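Local coordinates for D-mandelate dehydrogenase (Rhodotorula graminis, PDB 2W2K), which is a D-isomer-specific 2-hydroxyacid dehydrogenase that binds NAD(+) and probably interconverts D-mandelate and the corresponding 2-keto acid, at residues S21-Q24 against E28-P31; K82-A87 against F91-L96; F129-Y134 against K274-G279; E177-A182 against K204-E209. All coordinates share one frame; numbering follows the deposited sequence.

Overall arrangement
Contacts 1 and 2 belong to one domain, built on the parallel sheet with order 28-31, 5-8, 54-57, 83-86, 105-107; their centres are about 20 Å apart and they do not touch. Contacts 3 and 4 belong to the Rossmann-type NAD-binding domain, centres about 23 Å apart, with contact 4 nested in the long chain loop that contact 3 closes. Contacts 1 and 3, about 48 Å apart between centres, lie on opposite sides of the chain's centre. In this family catalysis takes place in the cleft between two such domains. The side chain of Ala-87 in contact 2 is about 11 Å from that of the NAD(+)-binding Gly-307, and Ala-179 in contact 4 about 10 Å from Ile-174.

Contact 1 (S21-Q24 against E28-P31); sequences SDFQ and EVIP
Phe-23 and Val-29 meet inside a beta-alpha-beta unit, strand 5-8, helix 17-26, strand 28-31, just where the chain leaves the helix and enters an edge strand of the parallel sheet. The apolar part rests on one methyl group: Val-29 CG2 sits at the edge of the Phe-23 ring, near its plane, 4.0 Å from CD2, and the two side chains cross at about a right angle. The ring gets there because CG stands opposite the backbone N (chi1 -163°), which carries it off the helix toward the sheet. From the more exposed side of the helix Gln-24 adds its aliphatic stem, with CG 4.2 Å from that same Val-29 CG2, while its NE2 turns back to Trp-20 O. Beyond these segments the Phe-23 ring also packs on Val-6 of the adjoining strand 5-8 and on Met-321 and Ile-324 of helix 310-330, so it is buried between sheet and helices. No direct hydrogen bond joins the segments. The polar link is a single water, which accepts from Val-29 N at 2.9 Å and donates to Gln-24 O at 3.2 Å.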
loop_
_atom_site.group_PDB
_atom_site.type_symbol
_atom_site.label_atom_id
_atom_site.label_comp_id
_atom_site.label_asym_id
_atom_site.label_seq_id
_atom_site.Cartn_x
_atom_site.Cartn_y
_atom_site.Cartn_z
ATOM N N SER B 21 31.960 -11.709 14.476
ATOM C CA SER B 21 33.372 -11.883 14.872
ATOM C C SER B 21 33.507 -12.183 16.369
ATOM O O SER B 21 34.286 -13.070 16.756
ATOM C CB SER B 21 34.224 -10.657 14.465
ATOM O OG SER B 21 34.295 -10.571 13.047
ATOM N N ASP B 22 32.740 -11.463 17.200
ATOM C CA ASP B 22 32.626 -11.729 18.660
ATOM C C ASP B 22 32.189 -13.175 18.958
ATOM O O ASP B 22 32.761 -13.865 19.838
ATOM C CB ASP B 22 31.666 -10.701 19.318
ATOM C CG ASP B 22 31.537 -10.875 20.820
ATOM O OD1 ASP B 22 32.522 -10.599 21.553
ATOM O OD2 ASP B 22 30.433 -11.257 21.292
ATOM N N PHE B 23 31.186 -13.629 18.213
ATOM C CA PHE B 23 30.605 -14.990 18.366
ATOM C C PHE B 23 31.676 -16.045 18.075
ATOM O O PHE B 23 31.809 -17.015 18.825
ATOM C CB PHE B 23 29.372 -15.168 17.436
ATOM C CG PHE B 23 28.465 -16.350 17.810
ATOM C CD1 PHE B 23 27.502 -16.209 18.806
ATOM C CD2 PHE B 23 28.570 -17.590 17.149
ATOM C CE1 PHE B 23 26.653 -17.268 19.152
ATOM C CE2 PHE B 23 27.699 -18.688 17.496
ATOM C CZ PHE B 23 26.756 -18.517 18.509
ATOM N N GLN B 24 32.455 -15.833 17.011
ATOM C CA GLN B 24 33.491 -16.806 16.576
ATOM C C GLN B 24 34.714 -16.811 17.516
ATOM O O GLN B 24 35.503 -17.756 17.501
ATOM C CB GLN B 24 33.950 -16.532 15.142
ATOM C CG GLN B 24 32.925 -16.862 14.040
ATOM C CD GLN B 24 33.392 -16.376 12.675
ATOM O OE1 GLN B 24 33.972 -17.142 11.895
ATOM N NE2 GLN B 24 33.148 -15.100 12.383
ATOM N N GLU B 28 33.669 -22.181 19.285
ATOM C CA GLU B 28 34.201 -22.883 18.091
ATOM C C GLU B 28 33.039 -23.197 17.132
ATOM O O GLU B 28 32.207 -24.064 17.432
ATOM C CB GLU B 28 34.943 -24.184 18.480
ATOM C CG GLU B 28 35.480 -24.970 17.266
ATOM C CD GLU B 28 35.989 -26.366 17.630
ATOM O OE1 GLU B 28 36.008 -26.707 18.829
ATOM O OE2 GLU B 28 36.323 -27.135 16.699
ATOM N N VAL B 29 32.979 -22.494 15.991
ATOM C CA VAL B 29 31.874 -22.655 15.006
ATOM C C VAL B 29 32.251 -23.670 13.932
ATOM O O VAL B 29 33.292 -23.525 13.255
ATOM C CB VAL B 29 31.462 -21.279 14.357
ATOM C CG1 VAL B 29 30.328 -21.472 13.283
ATOM C CG2 VAL B 29 30.936 -20.342 15.437
ATOM N N ILE B 30 31.414 -24.707 13.810
ATOM C CA ILE B 30 31.630 -25.867 12.911
ATOM C C ILE B 30 30.658 -25.832 11.688
ATOM O O ILE B 30 29.447 -25.993 11.863
ATOM C CB ILE B 30 31.406 -27.220 13.687
ATOM C CG1 ILE B 30 32.124 -27.221 15.064
ATOM C CG2 ILE B 30 31.776 -28.430 12.794
ATOM C CD1 ILE B 30 31.494 -28.224 16.076
ATOM N N PRO B 31 31.167 -25.605 10.454
ATOM C CA PRO B 31 30.260 -25.707 9.275
ATOM C C PRO B 31 29.672 -27.125 9.060
ATOM O O PRO B 31 30.420 -28.105 9.039
ATOM C CB PRO B 31 31.165 -25.296 8.089
ATOM C CG PRO B 31 32.304 -24.565 8.701
ATOM C CD PRO B 31 32.534 -25.211 10.055
HETATM O O HOH W 1 34.797 -20.230 15.629
#

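Contact 2 (K82-A87 against F91-L96); sequences KVFAAA and FDWLDL
Phe-84 turns its ring CG away from its own backbone N (chi1 -175°), while Trp-93 holds CG between the backbone N and the carbonyl carbon (chi1 50°), and the two side chains reach each other from opposite directions. Phe-84 CZ ends 3.9 Å from Trp-93 CH2, arriving at the indole edge near its plane. Ala-86 CB meets the same edge more loosely and lies 4.1 Å from Phe-91 CE2. Phe-91 reaches farther along, its CZ 3.1 Å from the carbonyl oxygen Ala-87 O, a short, oblique approach to the CE1-CZ side of the ring. This is the turn out of the parallel sheet: strand 83-86 ends, the chain makes a type I beta turn from Phe-91 to Leu-94, and Asp-95 caps helix 96-101. Within the turn Phe-91 and Trp-93 also lean on each other, Phe-91 CB lying over one indole face and Trp-93 CZ2 over one phenyl face. A serine in place of Phe-91 has no ring, which would probably open a gap beside Ala-86 CB and Trp-93 CZ2 and let the indole shift. Around them, Tyr-67 stacks on Trp-93, Trp-69 meets Trp-93 edge-to-face, and Phe-106 meets Phe-84 edge-to-face.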
loop_
_atom_site.group_PDB
_atom_site.type_symbol
_atom_site.label_atom_id
_atom_site.label_comp_id
_atom_site.label_asym_id
_atom_site.label_seq_id
_atom_site.Cartn_x
_atom_site.Cartn_y
_atom_site.Cartn_z
ATOM N N LYS B 82 22.684 -28.732 24.188
ATOM C CA LYS B 82 21.834 -27.972 25.144
ATOM C C LYS B 82 20.805 -26.998 24.507
ATOM O O LYS B 82 19.752 -26.738 25.107
ATOM C CB LYS B 82 22.697 -27.207 26.188
ATOM C CG LYS B 82 23.375 -28.140 27.250
ATOM C CD LYS B 82 24.210 -27.358 28.312
ATOM C CE LYS B 82 24.556 -28.299 29.475
ATOM N NZ LYS B 82 25.401 -27.646 30.529
ATOM N N VAL B 83 21.085 -26.465 23.310
ATOM C CA VAL B 83 20.234 -25.392 22.747
ATOM C C VAL B 83 20.342 -25.266 21.221
ATOM O O VAL B 83 21.434 -25.450 20.663
ATOM C CB VAL B 83 20.527 -23.972 23.458
ATOM C CG1 VAL B 83 21.995 -23.532 23.307
ATOM C CG2 VAL B 83 19.588 -22.843 22.952
ATOM N N PHE B 84 19.218 -24.920 20.576
ATOM C CA PHE B 84 19.106 -24.695 19.110
ATOM C C PHE B 84 18.353 -23.357 18.932
ATOM O O PHE B 84 17.204 -23.244 19.390
ATOM C CB PHE B 84 18.290 -25.881 18.516
ATOM C CG PHE B 84 18.153 -25.923 16.984
ATOM C CD1 PHE B 84 18.545 -24.852 16.137
ATOM C CD2 PHE B 84 17.554 -27.041 16.394
ATOM C CE1 PHE B 84 18.362 -24.936 14.714
ATOM C CE2 PHE B 84 17.374 -27.147 14.979
ATOM C CZ PHE B 84 17.782 -26.090 14.138
ATOM N N ALA B 85 18.998 -22.341 18.318
ATOM C CA ALA B 85 18.339 -21.053 17.997
ATOM C C ALA B 85 18.219 -20.870 16.474
ATOM O O ALA B 85 19.219 -21.016 15.755
ATOM C CB ALA B 85 19.124 -19.845 18.639
ATOM N N ALA B 86 17.023 -20.497 15.992
ATOM C CA ALA B 86 16.759 -20.394 14.530
ATOM C C ALA B 86 16.035 -19.110 14.142
ATOM O O ALA B 86 15.189 -18.623 14.906
ATOM C CB ALA B 86 15.937 -21.602 14.040
ATOM N N ALA B 87 16.365 -18.590 12.948
ATOM C CA ALA B 87 15.634 -17.491 12.315
ATOM C C ALA B 87 14.158 -17.843 12.031
ATOM O O ALA B 87 13.847 -19.009 11.795
ATOM C CB ALA B 87 16.332 -17.083 11.004
ATOM N N PHE B 91 7.484 -23.345 12.426
ATOM C CA PHE B 91 8.345 -24.226 11.637
ATOM C C PHE B 91 7.757 -25.599 11.397
ATOM O O PHE B 91 7.845 -26.484 12.269
ATOM C CB PHE B 91 9.684 -24.413 12.334
ATOM C CG PHE B 91 10.389 -23.140 12.655
ATOM C CD1 PHE B 91 10.335 -22.045 11.792
ATOM C CD2 PHE B 91 11.139 -23.043 13.810
ATOM C CE1 PHE B 91 11.028 -20.882 12.098
ATOM C CE2 PHE B 91 11.824 -21.874 14.125
ATOM C CZ PHE B 91 11.774 -20.800 13.275
ATOM N N ASP B 92 7.210 -25.792 10.201
ATOM C CA ASP B 92 6.660 -27.079 9.805
ATOM C C ASP B 92 7.727 -28.188 9.718
ATOM O O ASP B 92 7.380 -29.360 9.657
ATOM C CB ASP B 92 5.932 -26.951 8.462
ATOM N N TRP B 93 9.007 -27.811 9.686
ATOM C CA TRP B 93 10.115 -28.772 9.484
ATOM C C TRP B 93 10.674 -29.434 10.772
ATOM O O TRP B 93 11.501 -30.343 10.681
ATOM C CB TRP B 93 11.267 -28.104 8.709
ATOM C CG TRP B 93 11.718 -26.774 9.270
ATOM C CD1 TRP B 93 11.280 -25.526 8.875
ATOM C CD2 TRP B 93 12.694 -26.542 10.300
ATOM N NE1 TRP B 93 11.907 -24.551 9.595
ATOM C CE2 TRP B 93 12.782 -25.133 10.480
ATOM C CE3 TRP B 93 13.509 -27.382 11.085
ATOM C CZ2 TRP B 93 13.642 -24.539 11.426
ATOM C CZ3 TRP B 93 14.389 -26.782 12.031
ATOM C CH2 TRP B 93 14.437 -25.376 12.192
ATOM N N LEU B 94 10.204 -29.002 11.949
ATOM C CA LEU B 94 10.777 -29.451 13.239
ATOM C C LEU B 94 9.805 -30.242 14.133
ATOM O O LEU B 94 8.691 -29.771 14.408
ATOM C CB LEU B 94 11.317 -28.251 14.032
ATOM C CG LEU B 94 11.936 -28.483 15.433
ATOM C CD1 LEU B 94 13.266 -29.193 15.326
ATOM C CD2 LEU B 94 12.118 -27.150 16.172
ATOM N N ASP B 95 10.251 -31.417 14.607
ATOM C CA ASP B 95 9.525 -32.204 15.614
ATOM C C ASP B 95 9.961 -31.689 16.995
ATOM O O ASP B 95 10.910 -32.218 17.620
ATOM C CB ASP B 95 9.779 -33.725 15.444
ATOM C CG ASP B 95 8.927 -34.601 16.388
ATOM O OD1 ASP B 95 8.445 -34.107 17.435
ATOM O OD2 ASP B 95 8.776 -35.826 16.098
ATOM N N LEU B 96 9.291 -30.626 17.450
ATOM C CA LEU B 96 9.681 -29.939 18.702
ATOM C C LEU B 96 9.551 -30.806 19.965
ATOM O O LEU B 96 10.393 -30.722 20.883
ATOM C CB LEU B 96 8.907 -28.611 18.870
ATOM C CG LEU B 96 9.228 -27.713 20.087
ATOM C CD1 LEU B 96 10.733 -27.310 20.155
ATOM C CD2 LEU B 96 8.333 -26.468 20.066
#

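Contact 3 (F129-Y134 against K274-G279); sequences FRLASY and KLLSAG
Leu-131 lays one methyl, CD2, against strand 275-280, where it meets Ser-277 CB at 4.1 Å and Leu-276 CD2 at 4.3 Å. That one branch meets both partners because CG stands opposite the carbonyl carbon (chi1 -49°). The backbone of Leu-131 has positive phi (57°): it is the residue that leaves helix 114-130 and stands right before helix 132-139, and the break between the two helices brings its side chain down beside the strand. Both partners lie in the Rossmann-type NAD-binding domain, where helix 114-130 packs beside the sheet and strand 275-280 is the sixth across the seven parallel strands. The chain turns a corner at Leu-276, and this lets Leu-276 and Ser-277, neighbours in sequence, both direct their side chains at the helix break. Ser-277 holds OG between its backbone N and carbonyl carbon (chi1 54°), which turns the hydroxyl to a hydrogen bond with Val-128 O while CB faces Leu-131, so a polar tie to the end of helix 114-130 runs beside the apolar contact. Just next to it, the guanidinium of Arg-130 bonds to the backbone of a neighbouring subunit, and Ser-133 OG bonds to an acidic side chain there.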
loop_
_atom_site.group_PDB
_atom_site.type_symbol
_atom_site.label_atom_id
_atom_site.label_comp_id
_atom_site.label_asym_id
_atom_site.label_seq_id
_atom_site.Cartn_x
_atom_site.Cartn_y
_atom_site.Cartn_z
ATOM N N PHE B 129 -9.034 -2.861 -2.115
ATOM C CA PHE B 129 -10.025 -1.769 -2.097
ATOM C C PHE B 129 -9.969 -0.924 -3.391
ATOM O O PHE B 129 -11.014 -0.484 -3.889
ATOM C CB PHE B 129 -9.862 -0.855 -0.858
ATOM C CG PHE B 129 -10.692 -1.286 0.360
ATOM C CD1 PHE B 129 -10.099 -1.981 1.420
ATOM C CD2 PHE B 129 -12.067 -0.947 0.454
ATOM C CE1 PHE B 129 -10.855 -2.369 2.554
ATOM C CE2 PHE B 129 -12.840 -1.332 1.569
ATOM C CZ PHE B 129 -12.237 -2.053 2.623
ATOM N N ARG B 130 -8.763 -0.745 -3.940
ATOM C CA ARG B 130 -8.500 0.196 -5.069
ATOM C C ARG B 130 -8.400 -0.458 -6.471
ATOM O O ARG B 130 -8.367 0.245 -7.501
ATOM C CB ARG B 130 -7.230 1.016 -4.738
ATOM C CG ARG B 130 -7.371 1.843 -3.401
ATOM C CD ARG B 130 -8.601 2.868 -3.413
ATOM N NE ARG B 130 -8.381 3.815 -4.511
ATOM C CZ ARG B 130 -7.653 4.927 -4.426
ATOM N NH1 ARG B 130 -7.141 5.332 -3.246
ATOM N NH2 ARG B 130 -7.427 5.642 -5.538
ATOM N N LEU B 131 -8.374 -1.799 -6.492
ATOM C CA LEU B 131 -8.162 -2.605 -7.721
ATOM C C LEU B 131 -6.831 -2.239 -8.438
ATOM O O LEU B 131 -6.759 -2.144 -9.668
ATOM C CB LEU B 131 -9.405 -2.535 -8.670
ATOM C CG LEU B 131 -10.747 -2.807 -7.945
ATOM C CD1 LEU B 131 -11.949 -2.558 -8.860
ATOM C CD2 LEU B 131 -10.778 -4.226 -7.331
ATOM N N ALA B 132 -5.777 -2.061 -7.643
ATOM C CA ALA B 132 -4.483 -1.576 -8.154
ATOM C C ALA B 132 -3.723 -2.627 -8.967
ATOM O O ALA B 132 -2.958 -2.292 -9.895
ATOM C CB ALA B 132 -3.625 -1.062 -6.997
ATOM N N SER B 133 -3.922 -3.897 -8.621
ATOM C CA SER B 133 -3.272 -5.004 -9.329
ATOM C C SER B 133 -3.697 -5.040 -10.815
ATOM O O SER B 133 -2.852 -5.185 -11.717
ATOM C CB SER B 133 -3.544 -6.340 -8.623
ATOM O OG SER B 133 -2.835 -7.391 -9.266
ATOM N N TYR B 134 -5.000 -4.889 -11.048
ATOM C CA TYR B 134 -5.591 -4.798 -12.394
ATOM C C TYR B 134 -5.076 -3.551 -13.139
ATOM O O TYR B 134 -4.721 -3.622 -14.335
ATOM C CB TYR B 134 -7.119 -4.774 -12.266
ATOM C CG TYR B 134 -7.922 -4.767 -13.562
ATOM C CD1 TYR B 134 -7.783 -5.801 -14.498
ATOM C CD2 TYR B 134 -8.841 -3.753 -13.820
ATOM C CE1 TYR B 134 -8.537 -5.808 -15.690
ATOM C CE2 TYR B 134 -9.609 -3.751 -15.003
ATOM C CZ TYR B 134 -9.451 -4.790 -15.927
ATOM O OH TYR B 134 -10.203 -4.812 -17.089
ATOM N N LYS B 274 -19.420 -13.370 -5.075
ATOM C CA LYS B 274 -19.522 -13.152 -3.617
ATOM C C LYS B 274 -18.392 -12.231 -3.163
ATOM O O LYS B 274 -18.618 -11.274 -2.399
ATOM C CB LYS B 274 -19.518 -14.475 -2.822
ATOM C CG LYS B 274 -19.182 -14.348 -1.302
ATOM C CD LYS B 274 -20.154 -13.441 -0.508
ATOM C CE LYS B 274 -21.613 -13.890 -0.569
ATOM N NZ LYS B 274 -21.896 -15.023 0.373
ATOM N N LEU B 275 -17.177 -12.539 -3.619
ATOM C CA LEU B 275 -16.017 -11.663 -3.395
ATOM C C LEU B 275 -15.737 -10.804 -4.626
ATOM O O LEU B 275 -15.757 -11.318 -5.746
ATOM C CB LEU B 275 -14.760 -12.507 -3.072
ATOM C CG LEU B 275 -14.710 -13.333 -1.773
ATOM C CD1 LEU B 275 -13.484 -14.230 -1.795
ATOM C CD2 LEU B 275 -14.697 -12.453 -0.516
ATOM N N LEU B 276 -15.497 -9.500 -4.416
ATOM C CA LEU B 276 -14.988 -8.606 -5.465
ATOM C C LEU B 276 -13.505 -8.858 -5.776
ATOM O O LEU B 276 -13.075 -8.879 -6.966
ATOM C CB LEU B 276 -15.186 -7.134 -5.039
ATOM C CG LEU B 276 -14.584 -6.059 -5.972
ATOM C CD1 LEU B 276 -15.353 -6.061 -7.311
ATOM C CD2 LEU B 276 -14.587 -4.673 -5.325
ATOM N N SER B 277 -12.722 -9.030 -4.712
ATOM C CA SER B 277 -11.253 -9.034 -4.820
ATOM C C SER B 277 -10.616 -9.784 -3.634
ATOM O O SER B 277 -11.255 -9.971 -2.568
ATOM C CB SER B 277 -10.716 -7.584 -4.918
ATOM O OG SER B 277 -11.195 -6.801 -3.826
ATOM N N ALA B 278 -9.383 -10.252 -3.837
ATOM C CA ALA B 278 -8.617 -10.962 -2.779
ATOM C C ALA B 278 -7.113 -10.722 -2.934
ATOM O O ALA B 278 -6.638 -10.430 -4.049
ATOM C CB ALA B 278 -8.941 -12.490 -2.786
ATOM N N GLY B 279 -6.366 -10.818 -1.820
ATOM C CA GLY B 279 -4.886 -10.641 -1.835
ATOM C C GLY B 279 -4.185 -11.742 -1.040
ATOM O O GLY B 279 -4.456 -11.895 0.148
#

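Contact 4 (E177-A182 against K204-E209)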
loop_
_atom_site.group_PDB
_atom_site.type_symbol
_atom_site.label_atom_id
_atom_site.label_comp_id
_atom_site.label_asym_id
_atom_site.label_seq_id
_atom_site.Cartn_x
_atom_site.Cartn_y
_atom_site.Cartn_z
ATOM N N GLU B 177 -0.610 -4.538 14.970
ATOM C CA GLU B 177 0.059 -3.510 14.133
ATOM C C GLU B 177 -0.693 -3.262 12.817
ATOM O O GLU B 177 -0.812 -2.108 12.394
ATOM C CB GLU B 177 1.528 -3.884 13.851
ATOM C CG GLU B 177 2.497 -3.521 15.003
ATOM C CD GLU B 177 2.637 -2.004 15.184
ATOM O OE1 GLU B 177 3.354 -1.372 14.372
ATOM O OE2 GLU B 177 2.040 -1.445 16.145
ATOM N N ILE B 178 -1.171 -4.336 12.161
ATOM C CA ILE B 178 -2.117 -4.190 11.037
ATOM C C ILE B 178 -3.286 -3.234 11.427
ATOM O O ILE B 178 -3.564 -2.248 10.713
ATOM C CB ILE B 178 -2.652 -5.575 10.479
ATOM C CG1 ILE B 178 -1.493 -6.487 9.999
ATOM C CG2 ILE B 178 -3.667 -5.340 9.326
ATOM C CD1 ILE B 178 -1.946 -7.932 9.599
ATOM N N ALA B 179 -3.932 -3.509 12.573
ATOM C CA ALA B 179 -5.122 -2.748 13.021
ATOM C C ALA B 179 -4.788 -1.304 13.391
ATOM O O ALA B 179 -5.567 -0.392 13.114
ATOM C CB ALA B 179 -5.827 -3.465 14.221
ATOM N N ARG B 180 -3.642 -1.091 14.028
ATOM C CA ARG B 180 -3.211 0.282 14.391
ATOM C C ARG B 180 -3.059 1.134 13.105
ATOM O O ARG B 180 -3.545 2.286 13.026
ATOM C CB ARG B 180 -1.890 0.258 15.179
ATOM C CG ARG B 180 -1.428 1.655 15.684
ATOM C CD ARG B 180 -0.052 1.635 16.371
ATOM N NE ARG B 180 1.031 1.246 15.478
ATOM C CZ ARG B 180 1.576 2.035 14.541
ATOM N NH1 ARG B 180 1.162 3.288 14.361
ATOM N NH2 ARG B 180 2.544 1.564 13.781
ATOM N N LYS B 181 -2.403 0.556 12.105
ATOM C CA LYS B 181 -2.169 1.255 10.830
ATOM C C LYS B 181 -3.488 1.468 10.037
ATOM O O LYS B 181 -3.729 2.560 9.509
ATOM C CB LYS B 181 -1.077 0.522 10.025
ATOM C CG LYS B 181 0.341 0.589 10.679
ATOM C CD LYS B 181 1.323 -0.442 10.020
ATOM C CE LYS B 181 2.624 -0.479 10.799
ATOM N NZ LYS B 181 3.565 -1.559 10.368
ATOM N N ALA B 182 -4.349 0.447 10.005
ATOM C CA ALA B 182 -5.626 0.534 9.277
ATOM C C ALA B 182 -6.652 1.476 9.937
ATOM O O ALA B 182 -7.372 2.191 9.222
ATOM C CB ALA B 182 -6.244 -0.872 9.083
ATOM N N LYS B 204 -9.330 -0.330 23.977
ATOM C CA LYS B 204 -9.595 1.112 24.039
ATOM C C LYS B 204 -8.869 1.885 22.922
ATOM O O LYS B 204 -9.453 2.765 22.303
ATOM C CB LYS B 204 -9.231 1.684 25.420
ATOM N N ALA B 205 -7.613 1.531 22.667
ATOM C CA ALA B 205 -6.787 2.195 21.655
ATOM C C ALA B 205 -7.321 2.015 20.222
ATOM O O ALA B 205 -7.260 2.948 19.412
ATOM C CB ALA B 205 -5.352 1.704 21.750
ATOM N N LEU B 206 -7.857 0.829 19.931
ATOM C CA LEU B 206 -8.274 0.477 18.560
ATOM C C LEU B 206 -9.769 0.639 18.319
ATOM O O LEU B 206 -10.228 0.536 17.184
ATOM C CB LEU B 206 -7.836 -0.960 18.212
ATOM C CG LEU B 206 -6.332 -1.318 18.211
ATOM C CD1 LEU B 206 -6.109 -2.830 17.967
ATOM C CD2 LEU B 206 -5.554 -0.487 17.175
ATOM N N GLY B 207 -10.522 0.905 19.385
ATOM C CA GLY B 207 -11.980 0.887 19.324
ATOM C C GLY B 207 -12.501 -0.488 18.920
ATOM O O GLY B 207 -13.465 -0.585 18.151
ATOM N N ALA B 208 -11.864 -1.543 19.440
ATOM C CA ALA B 208 -12.111 -2.931 18.999
ATOM C C ALA B 208 -13.414 -3.502 19.559
ATOM O O ALA B 208 -13.650 -3.412 20.774
ATOM C CB ALA B 208 -10.924 -3.831 19.399
ATOM N N GLU B 209 -14.269 -4.058 18.684
ATOM C CA GLU B 209 -15.474 -4.781 19.131
ATOM C C GLU B 209 -15.269 -6.291 18.934
ATOM O O GLU B 209 -15.029 -6.720 17.819
ATOM C CB GLU B 209 -16.716 -4.309 18.358
ATOM C CG GLU B 209 -17.992 -5.055 18.772
ATOM C CD GLU B 209 -19.190 -4.813 17.848
ATOM O OE1 GLU B 209 -19.178 -3.849 17.047
ATOM O OE2 GLU B 209 -20.153 -5.610 17.931
#
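Leu-206 presses both of its methyls onto helix 173-185. CD1 meets Ala-179 CB at 3.8 Å, methyl to methyl, while CD2 comes down on the helix backbone at the next residue, 3.7 Å from Arg-180 CA and just as near to Arg-180 N. With only a methyl at Ala-179, the leucine can approach the helix backbone closely: the Arg-180 and Leu-206 CA atoms are 6.6 Å apart. In Leu-206 CG lies beside the backbone N, opposite the carbonyl carbon (chi1 -61°), and the fork of the side chain straddles the two helix residues.

Arg-180 offers this leucine its backbone and CB, and sends its charged end off elsewhere. There it grips Glu-177, one turn back, side-on: NE reaches OE2 at 3.0 Å and NH2 reaches OE1 at 3.1 Å, both close to straight. The carboxylate oxygens lie practically in the guanidinium plane, although the arginine stands about 30° out of the carboxylate plane. This salt bridge probably fixes the rotation of the guanidinium, whose NH1 and NH2 also bond to the backbone of a neighbouring subunit.

Farther out, Gly-207 takes positive phi to end helix 200-206 and lead into strand 209-210. Leu-190 of strand 189-193 touches both Ala-179 and Leu-206, from the sheet side, and Ile-178, on another face of helix 173-185, packs against helix 114-130. The contact thus packs two consecutive helices of the Rossmann-type domain side by side over strand 189-193, with strand 209-210 alongside at the sheet's edge.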